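Diadenosine tetraphosphatase, putative (Trypanosoma brucei, PDB 2QJC) is a putative manganese-binding phosphoesterase of the calcineurin-like family that probably hydrolyses diadenosine tetraphosphate. Local coordinates at residues G54-K59 and E120-Q125; G29-L34 and V67-R72; L126-R131 and E157-R162. All coordinates share one frame; numbering follows the deposited sequence.

Contact 1: residues G54-K59 and E120-Q125; sequences GDLVNK and ETYLSQ. With MN (manganese (II) ion), chain B.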
# COMPACT_ATOMS: atom_id res chain seq x y z
N GLY A 54 -1.03 1.71 1.82
CA GLY A 54 -2.36 1.57 2.40
C GLY A 54 -2.40 0.56 3.53
O GLY A 54 -1.40 -0.09 3.82
N ASP A 55 -3.57 0.42 4.15
CA ASP A 55 -3.75 -0.49 5.28
C ASP A 55 -2.94 0.11 6.42
O ASP A 55 -2.06 -0.53 7.00
CB ASP A 55 -3.26 -1.90 4.93
CG ASP A 55 -4.40 -2.83 4.53
OD1 ASP A 55 -5.49 -2.34 4.19
OD2 ASP A 55 -4.20 -4.07 4.56
N LEU A 56 -3.26 1.36 6.73
CA LEU A 56 -2.61 2.11 7.79
C LEU A 56 -3.14 1.72 9.17
O LEU A 56 -2.45 1.88 10.18
CB LEU A 56 -2.85 3.60 7.57
CG LEU A 56 -2.69 4.09 6.13
CD1 LEU A 56 -2.95 5.58 6.07
CD2 LEU A 56 -1.28 3.75 5.64
N VAL A 57 -4.37 1.21 9.19
CA VAL A 57 -5.03 0.85 10.44
C VAL A 57 -5.35 -0.63 10.66
O VAL A 57 -5.05 -1.50 9.83
CB VAL A 57 -6.35 1.63 10.57
CG1 VAL A 57 -6.12 3.10 10.21
CG2 VAL A 57 -7.40 1.02 9.65
N ASN A 58 -5.97 -0.89 11.81
CA ASN A 58 -6.40 -2.23 12.22
C ASN A 58 -5.25 -3.18 12.55
O ASN A 58 -4.15 -3.07 12.00
CB ASN A 58 -7.29 -2.83 11.13
CG ASN A 58 -8.21 -3.92 11.67
OD1 ASN A 58 -8.62 -3.89 12.83
ND2 ASN A 58 -8.56 -4.87 10.81
N LYS A 59 -5.52 -4.09 13.48
CA LYS A 59 -4.58 -5.11 13.95
C LYS A 59 -3.46 -4.61 14.86
O LYS A 59 -3.19 -5.21 15.90
CB LYS A 59 -3.96 -5.87 12.77
CG LYS A 59 -4.93 -6.32 11.67
CD LYS A 59 -6.33 -6.64 12.20
CE LYS A 59 -6.32 -7.79 13.22
NZ LYS A 59 -7.71 -8.11 13.67
N GLU A 120 -10.08 10.37 10.38
CA GLU A 120 -11.10 10.05 9.38
C GLU A 120 -10.96 10.92 8.13
O GLU A 120 -11.21 10.46 7.01
CB GLU A 120 -12.49 10.22 9.99
CG GLU A 120 -13.63 10.01 9.02
CD GLU A 120 -14.98 10.27 9.68
OE1 GLU A 120 -15.27 9.61 10.70
OE2 GLU A 120 -15.74 11.13 9.18
N THR A 121 -10.56 12.17 8.32
CA THR A 121 -10.40 13.10 7.21
C THR A 121 -9.21 12.72 6.33
O THR A 121 -9.32 12.74 5.10
CB THR A 121 -10.22 14.54 7.72
OG1 THR A 121 -11.43 14.98 8.33
CG2 THR A 121 -9.87 15.48 6.58
N TYR A 122 -8.09 12.36 6.95
CA TYR A 122 -6.89 11.97 6.22
C TYR A 122 -7.17 10.75 5.35
O TYR A 122 -6.77 10.71 4.18
CB TYR A 122 -5.74 11.65 7.18
CG TYR A 122 -4.46 11.24 6.49
CD1 TYR A 122 -3.52 12.19 6.08
CD2 TYR A 122 -4.20 9.90 6.20
CE1 TYR A 122 -2.35 11.81 5.40
CE2 TYR A 122 -3.03 9.51 5.52
CZ TYR A 122 -2.11 10.46 5.13
OH TYR A 122 -0.97 10.07 4.47
N LEU A 123 -7.84 9.75 5.92
CA LEU A 123 -8.17 8.52 5.20
C LEU A 123 -9.17 8.76 4.09
O LEU A 123 -9.10 8.15 3.02
CB LEU A 123 -8.77 7.48 6.16
CG LEU A 123 -7.91 6.92 7.29
CD1 LEU A 123 -8.69 5.85 8.04
CD2 LEU A 123 -6.63 6.34 6.73
N SER A 124 -10.10 9.67 4.34
CA SER A 124 -11.15 9.99 3.40
C SER A 124 -10.65 10.68 2.13
O SER A 124 -11.39 10.79 1.16
CB SER A 124 -12.19 10.87 4.09
OG SER A 124 -13.33 11.04 3.27
N GLN A 125 -9.40 11.12 2.12
CA GLN A 125 -8.86 11.80 0.95
C GLN A 125 -7.83 10.98 0.17
O GLN A 125 -7.24 11.48 -0.79
CB GLN A 125 -8.25 13.14 1.37
CG GLN A 125 -7.13 13.02 2.40
CD GLN A 125 -6.79 14.36 3.04
OE1 GLN A 125 -6.42 15.31 2.35
NE2 GLN A 125 -6.91 14.43 4.36
MN MN B . -2.81 -5.58 5.03
O HOH W 1 -1.39 -7.24 5.52
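With CG anti to the carbonyl carbon in both Leu56 (chi1 -44°) and Leu123 (chi1 -64°), the two side chains run past each other in opposite directions, Leu56 CD1 meeting Leu123 CD2 at 3.8 Å. Residues 54-59 are the GDLVNK loop after strand 49-52, this protein's version of the GDxVDRG signature of the phosphoprotein phosphatase family; residues 120-125 end helix 117-124. Tyr122 has CG anti to its backbone N (chi1 -180°) and crosses Leu56 at about a right angle. It offers an edge, not a face: Leu56 CD1 lies near the ring plane, 4.0 Å from Tyr122 CE2. That one methyl touches both residues on neighbouring sides, while Val57 CG1 touches Leu123 CD1 more loosely at 4.3 Å. The buried apolar patch backs a metal-binding loop whose polar groups turn elsewhere. Tyr122 OH is hydrogen-bonded to Ala75 O, and Val57 O to ND1 of the metal ligand His28. The backbone N atoms of Asp55 and Leu56 are held by the two carboxylate oxygens of Asp83. Asp55 belongs to both manganese sites; its OD1 is bonded to His82 N, and its OD2 binds one manganese at 2.1 Å, with a water 2.2 Å from the same ion.

Contact 2: residues G29-L34 and V67-R72; sequences GCRAQL and VRLLKR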
# COMPACT_ATOMS: atom_id res chain seq x y z
N GLY A 29 -1.24 0.01 11.95
CA GLY A 29 -1.05 0.54 13.29
C GLY A 29 0.27 0.28 14.00
O GLY A 29 0.36 0.50 15.20
N CYS A 30 1.29 -0.21 13.29
CA CYS A 30 2.59 -0.46 13.92
C CYS A 30 3.48 0.78 13.84
O CYS A 30 4.48 0.80 13.11
CB CYS A 30 3.29 -1.64 13.26
SG CYS A 30 2.45 -3.23 13.49
N ARG A 31 3.10 1.81 14.60
CA ARG A 31 3.82 3.09 14.63
C ARG A 31 5.29 2.98 15.02
O ARG A 31 6.16 3.57 14.38
CB ARG A 31 3.13 4.07 15.58
CG ARG A 31 3.52 5.53 15.34
CD ARG A 31 3.54 6.33 16.62
NE ARG A 31 4.57 5.85 17.54
CZ ARG A 31 4.32 5.19 18.67
NH1 ARG A 31 3.07 4.93 19.03
NH2 ARG A 31 5.32 4.78 19.44
N ALA A 32 5.57 2.24 16.09
CA ALA A 32 6.95 2.09 16.55
C ALA A 32 7.81 1.57 15.40
O ALA A 32 8.91 2.07 15.15
CB ALA A 32 7.01 1.11 17.73
N GLN A 33 7.28 0.57 14.69
CA GLN A 33 7.96 -0.04 13.56
C GLN A 33 8.19 0.95 12.41
O GLN A 33 9.23 0.91 11.75
CB GLN A 33 7.15 -1.24 13.04
CG GLN A 33 7.25 -2.50 13.90
CD GLN A 33 6.78 -2.29 15.33
OE1 GLN A 33 5.71 -1.75 15.59
NE2 GLN A 33 7.60 -2.74 16.28
N LEU A 34 7.22 1.82 12.17
CA LEU A 34 7.35 2.82 11.11
C LEU A 34 8.49 3.78 11.47
O LEU A 34 9.30 4.15 10.63
CB LEU A 34 6.03 3.57 10.93
CG LEU A 34 5.99 4.74 9.93
CD1 LEU A 34 6.46 4.29 8.55
CD2 LEU A 34 4.57 5.30 9.86
N VAL A 67 -1.54 7.25 11.45
CA VAL A 67 -2.15 8.19 10.52
C VAL A 67 -1.77 9.63 10.79
O VAL A 67 -1.59 10.42 9.86
CB VAL A 67 -3.68 8.01 10.51
CG1 VAL A 67 -4.35 9.10 9.69
CG2 VAL A 67 -4.03 6.63 9.95
N ARG A 68 -1.64 9.98 12.07
CA ARG A 68 -1.27 11.34 12.45
C ARG A 68 0.19 11.63 12.14
O ARG A 68 0.56 12.76 11.82
CB ARG A 68 -1.56 11.57 13.94
CG ARG A 68 -3.00 11.94 14.21
CD ARG A 68 -3.36 11.79 15.67
NE ARG A 68 -4.72 12.28 15.92
CZ ARG A 68 -5.44 11.94 16.98
NH1 ARG A 68 -4.95 11.11 17.89
NH2 ARG A 68 -6.67 12.43 17.12
N LEU A 69 1.03 10.61 12.25
CA LEU A 69 2.44 10.76 11.94
C LEU A 69 2.59 11.05 10.45
O LEU A 69 3.29 11.98 10.05
CB LEU A 69 3.21 9.47 12.29
CG LEU A 69 4.67 9.42 11.83
CD1 LEU A 69 5.43 10.61 12.40
CD2 LEU A 69 5.31 8.14 12.28
N LEU A 70 1.92 10.25 9.63
CA LEU A 70 1.97 10.43 8.18
C LEU A 70 1.45 11.81 7.79
O LEU A 70 1.97 12.44 6.87
CB LEU A 70 1.17 9.33 7.48
CG LEU A 70 1.74 7.92 7.70
CD1 LEU A 70 0.80 6.87 7.12
CD2 LEU A 70 3.12 7.83 7.07
N LYS A 71 0.42 12.27 8.50
CA LYS A 71 -0.16 13.58 8.23
C LYS A 71 0.83 14.72 8.52
O LYS A 71 1.04 15.59 7.67
CB LYS A 71 -1.42 13.79 9.08
CG LYS A 71 -2.06 15.16 8.94
CD LYS A 71 -3.33 15.26 9.79
CE LYS A 71 -3.90 16.67 9.80
NZ LYS A 71 -4.20 17.19 8.43
N ARG A 72 1.43 14.71 9.71
CA ARG A 72 2.39 15.75 10.07
C ARG A 72 3.60 15.73 9.15
O ARG A 72 4.26 16.75 8.95
CB ARG A 72 2.84 15.58 11.53
CG ARG A 72 3.84 14.46 11.77
CD ARG A 72 3.62 13.77 13.12
NE ARG A 72 4.20 14.48 14.26
CZ ARG A 72 5.50 14.61 14.48
NH1 ARG A 72 6.38 14.09 13.64
NH2 ARG A 72 5.93 15.24 15.57
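Arg31 brings the one flat group among the touching side chains, and neither face of its guanidinium is stacked on residues 67-72: the contact is made lower down, where the methylene CG of Arg31 lies 4.4 Å from Leu69 CD2. The polar end is held by carboxylates instead, NE in a salt bridge with Glu35 of the same helix and NH1 in another with Asp62. Leu69 CD2 touches two residues about one helical turn apart, for its closer neighbour is Leu34 CD2, at 3.8 Å. Leu34 and Leu69 reach toward each other tip to tip. Both keep CG anti to the backbone N (chi1 175° and 171°), an extension that carries their end methyls into the space between the backbones, whose nearest CA atoms, of Arg31 and Leu69, are 8.2 Å apart. The two helices, 31-41 and 63-73, belong to consecutive beta-alpha-beta units: the first joins strand 21-24 to 49-52, the second joins 49-52 to 76-77, all three strands being parallel neighbours in one sheet. Leu70 comes in from the next position on helix 63-73 and crosses Leu34 at a slant, its CD2 4.0 Å from Leu34 CD2. Beyond Leu34, Leu70 also packs on Tyr122 of helix 117-124. Cys30 is the N-cap of helix 31-41 and the centre of an inverse gamma turn; it follows the GDIHG sequence that supplies the metal ligands Asp26 and His28. The first helical turn is closed by Leu34 N bonding to Cys30 O at 3.1 Å.

Contact 3: residues L126-R131 and E157-R162; sequences LPHIIR and EVTTMR. With PO4 (phosphate ion), chain D.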
# COMPACT_ATOMS: atom_id res chain seq x y z
N LEU A 126 -7.62 9.73 0.57
CA LEU A 126 -6.65 8.88 -0.10
C LEU A 126 -7.10 8.34 -1.46
O LEU A 126 -8.22 7.85 -1.60
CB LEU A 126 -6.27 7.69 0.78
CG LEU A 126 -5.74 7.93 2.20
CD1 LEU A 126 -5.38 6.58 2.81
CD2 LEU A 126 -4.51 8.85 2.17
N PRO A 127 -6.23 8.43 -2.47
CA PRO A 127 -6.57 7.92 -3.80
C PRO A 127 -6.32 6.41 -3.80
O PRO A 127 -5.81 5.85 -2.82
CB PRO A 127 -5.61 8.67 -4.72
CG PRO A 127 -4.36 8.72 -3.88
CD PRO A 127 -4.89 9.06 -2.48
N HIS A 128 -6.68 5.75 -4.90
CA HIS A 128 -6.48 4.31 -5.01
C HIS A 128 -5.13 4.02 -5.67
O HIS A 128 -4.47 3.01 -5.37
CB HIS A 128 -7.58 3.69 -5.87
CG HIS A 128 -8.96 3.87 -5.30
ND1 HIS A 128 -9.44 3.10 -4.26
CD2 HIS A 128 -9.95 4.73 -5.62
CE1 HIS A 128 -10.67 3.48 -3.97
NE2 HIS A 128 -11.00 4.47 -4.78
N ILE A 129 -4.72 4.92 -6.56
CA ILE A 129 -3.47 4.76 -7.29
C ILE A 129 -2.67 6.05 -7.35
O ILE A 129 -3.22 7.13 -7.54
CB ILE A 129 -3.76 4.31 -8.74
CG1 ILE A 129 -4.53 2.98 -8.72
CG2 ILE A 129 -2.46 4.17 -9.53
CD1 ILE A 129 -5.11 2.59 -10.06
N ILE A 130 -1.35 5.94 -7.20
CA ILE A 130 -0.47 7.10 -7.28
C ILE A 130 0.63 6.82 -8.30
O ILE A 130 1.32 5.79 -8.22
CB ILE A 130 0.17 7.45 -5.91
CG1 ILE A 130 -0.91 7.91 -4.94
CG2 ILE A 130 1.23 8.56 -6.08
CD1 ILE A 130 -0.41 8.15 -3.53
N ARG A 131 0.77 7.72 -9.27
CA ARG A 131 1.80 7.58 -10.30
C ARG A 131 2.97 8.51 -9.98
O ARG A 131 2.77 9.70 -9.70
CB ARG A 131 1.23 7.93 -11.68
CG ARG A 131 0.00 7.14 -12.09
CD ARG A 131 -0.40 7.42 -13.55
NE ARG A 131 0.33 6.58 -14.49
CZ ARG A 131 0.12 6.55 -15.80
NH1 ARG A 131 -0.80 7.33 -16.34
NH2 ARG A 131 0.81 5.71 -16.57
N GLU A 157 -10.90 -4.51 -7.25
CA GLU A 157 -9.74 -5.23 -7.75
C GLU A 157 -8.42 -4.63 -7.25
O GLU A 157 -7.57 -5.35 -6.73
CB GLU A 157 -9.73 -5.25 -9.29
CG GLU A 157 -11.06 -5.66 -9.93
CD GLU A 157 -10.97 -5.81 -11.44
OE1 GLU A 157 -10.05 -5.23 -12.05
OE2 GLU A 157 -11.83 -6.50 -12.03
N VAL A 158 -8.25 -3.31 -7.40
CA VAL A 158 -7.01 -2.67 -6.97
C VAL A 158 -6.74 -2.71 -5.46
O VAL A 158 -5.61 -2.49 -5.03
CB VAL A 158 -6.94 -1.20 -7.45
CG1 VAL A 158 -6.95 -1.15 -8.98
CG2 VAL A 158 -8.10 -0.40 -6.88
N THR A 159 -7.76 -3.02 -4.67
CA THR A 159 -7.55 -3.07 -3.22
C THR A 159 -7.60 -4.47 -2.61
O THR A 159 -7.29 -4.64 -1.42
CB THR A 159 -8.56 -2.19 -2.45
OG1 THR A 159 -9.90 -2.59 -2.78
CG2 THR A 159 -8.37 -0.73 -2.80
N THR A 160 -7.97 -5.48 -3.41
CA THR A 160 -8.08 -6.84 -2.87
C THR A 160 -7.50 -8.00 -3.69
O THR A 160 -7.42 -9.13 -3.19
CB THR A 160 -9.56 -7.24 -2.61
OG1 THR A 160 -10.22 -7.46 -3.86
CG2 THR A 160 -10.30 -6.15 -1.85
N MSE A 161 -7.08 -7.76 -4.93
CA MSE A 161 -6.59 -8.86 -5.77
C MSE A 161 -5.32 -9.59 -5.33
O MSE A 161 -4.34 -8.97 -4.90
CB MSE A 161 -6.44 -8.39 -7.22
CG MSE A 161 -5.14 -7.64 -7.53
SE MSE A 161 -5.06 -6.96 -9.36
CE MSE A 161 -4.95 -8.61 -10.34
N ARG A 162 -5.35 -10.91 -5.45
CA ARG A 162 -4.20 -11.76 -5.12
C ARG A 162 -3.87 -12.63 -6.34
O ARG A 162 -2.69 -12.87 -6.65
CB ARG A 162 -4.52 -12.68 -3.93
CG ARG A 162 -4.68 -11.97 -2.60
CD ARG A 162 -5.23 -12.94 -1.55
NE ARG A 162 -5.88 -12.24 -0.44
CZ ARG A 162 -5.23 -11.72 0.59
NH1 ARG A 162 -3.91 -11.81 0.66
NH2 ARG A 162 -5.90 -11.11 1.56
P PO4 D . -4.74 -8.37 4.65
O1 PO4 D . -3.49 -8.89 5.56
O2 PO4 D . -4.72 -9.21 3.30
O3 PO4 D . -6.05 -8.63 5.44
O4 PO4 D . -4.54 -6.86 4.33
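His128 and Val158 point at each other across the contact, and the two methyls of the valine divide the work: Val158 CG2 lies 4.2 Å from His128 CB, while Val158 CG1 meets Ile129 CD1 at 4.3 Å. Ile129 leaves its backbone at a slant to the helix, and the end of its side chain bends nearer to reach the valine. The imidazole of His128 turns an edge to Thr159, whose CG2 sits near the ring plane, 4.2 Å from His128 ND1. The methyl lies in front of that nitrogen, which is buried and has no hydrogen-bonding partner in the model. Thr159 gives up its hydroxyl to its own helix, OG1 being bonded to Glu155 O, which goes with the apolar branch meeting the histidine. The packing sets helix 155-160 against the start of strand 129-132, which runs between strands 11-13 and 137-140. Thr159 also lies about 4 Å, side chain to side chain, from the manganese ligands Asn81 and His141, and Thr160 O is hydrogen-bonded to NE2 of a third, His204. Farther along, extended Arg162 meets a phosphate probably taken from the crystallisation liquor: its NH2 donates to phosphate O2 at 2.8 Å and 151°, with O2 near the guanidinium plane, while Asp205 pairs with NH1. His82 and Tyr227 also bond the phosphate, and its O4 sits close to a manganese, an arrangement typical of the two-metal centre of calcineurin-like phosphoesterases.

From the N terminus, residues 29-34 come first, then 54-59, 67-72 and 120-125, so contacts 1 and 2 cross along the chain. Contact 2 closes the shorter excursion, joining helices 31-41 and 63-73 beside the sheet of strands 21-24, 49-52 and 76-77; contact 1 closes the longer one, bringing helix 117-124 back to the loop after strand 49-52. They touch directly: Leu56 O and Gly29 N probably share a hydrogen bond, and Tyr122 packs against Val67 and Lys71. Contact 3 follows in series, starting right after contact 1 ends and joining helix 155-160 to the other five-stranded sheet through strand 129-132. Leu126 CD1 meets Leu56 CD1 at 4.2 Å, whereas contacts 2 and 3 do not touch.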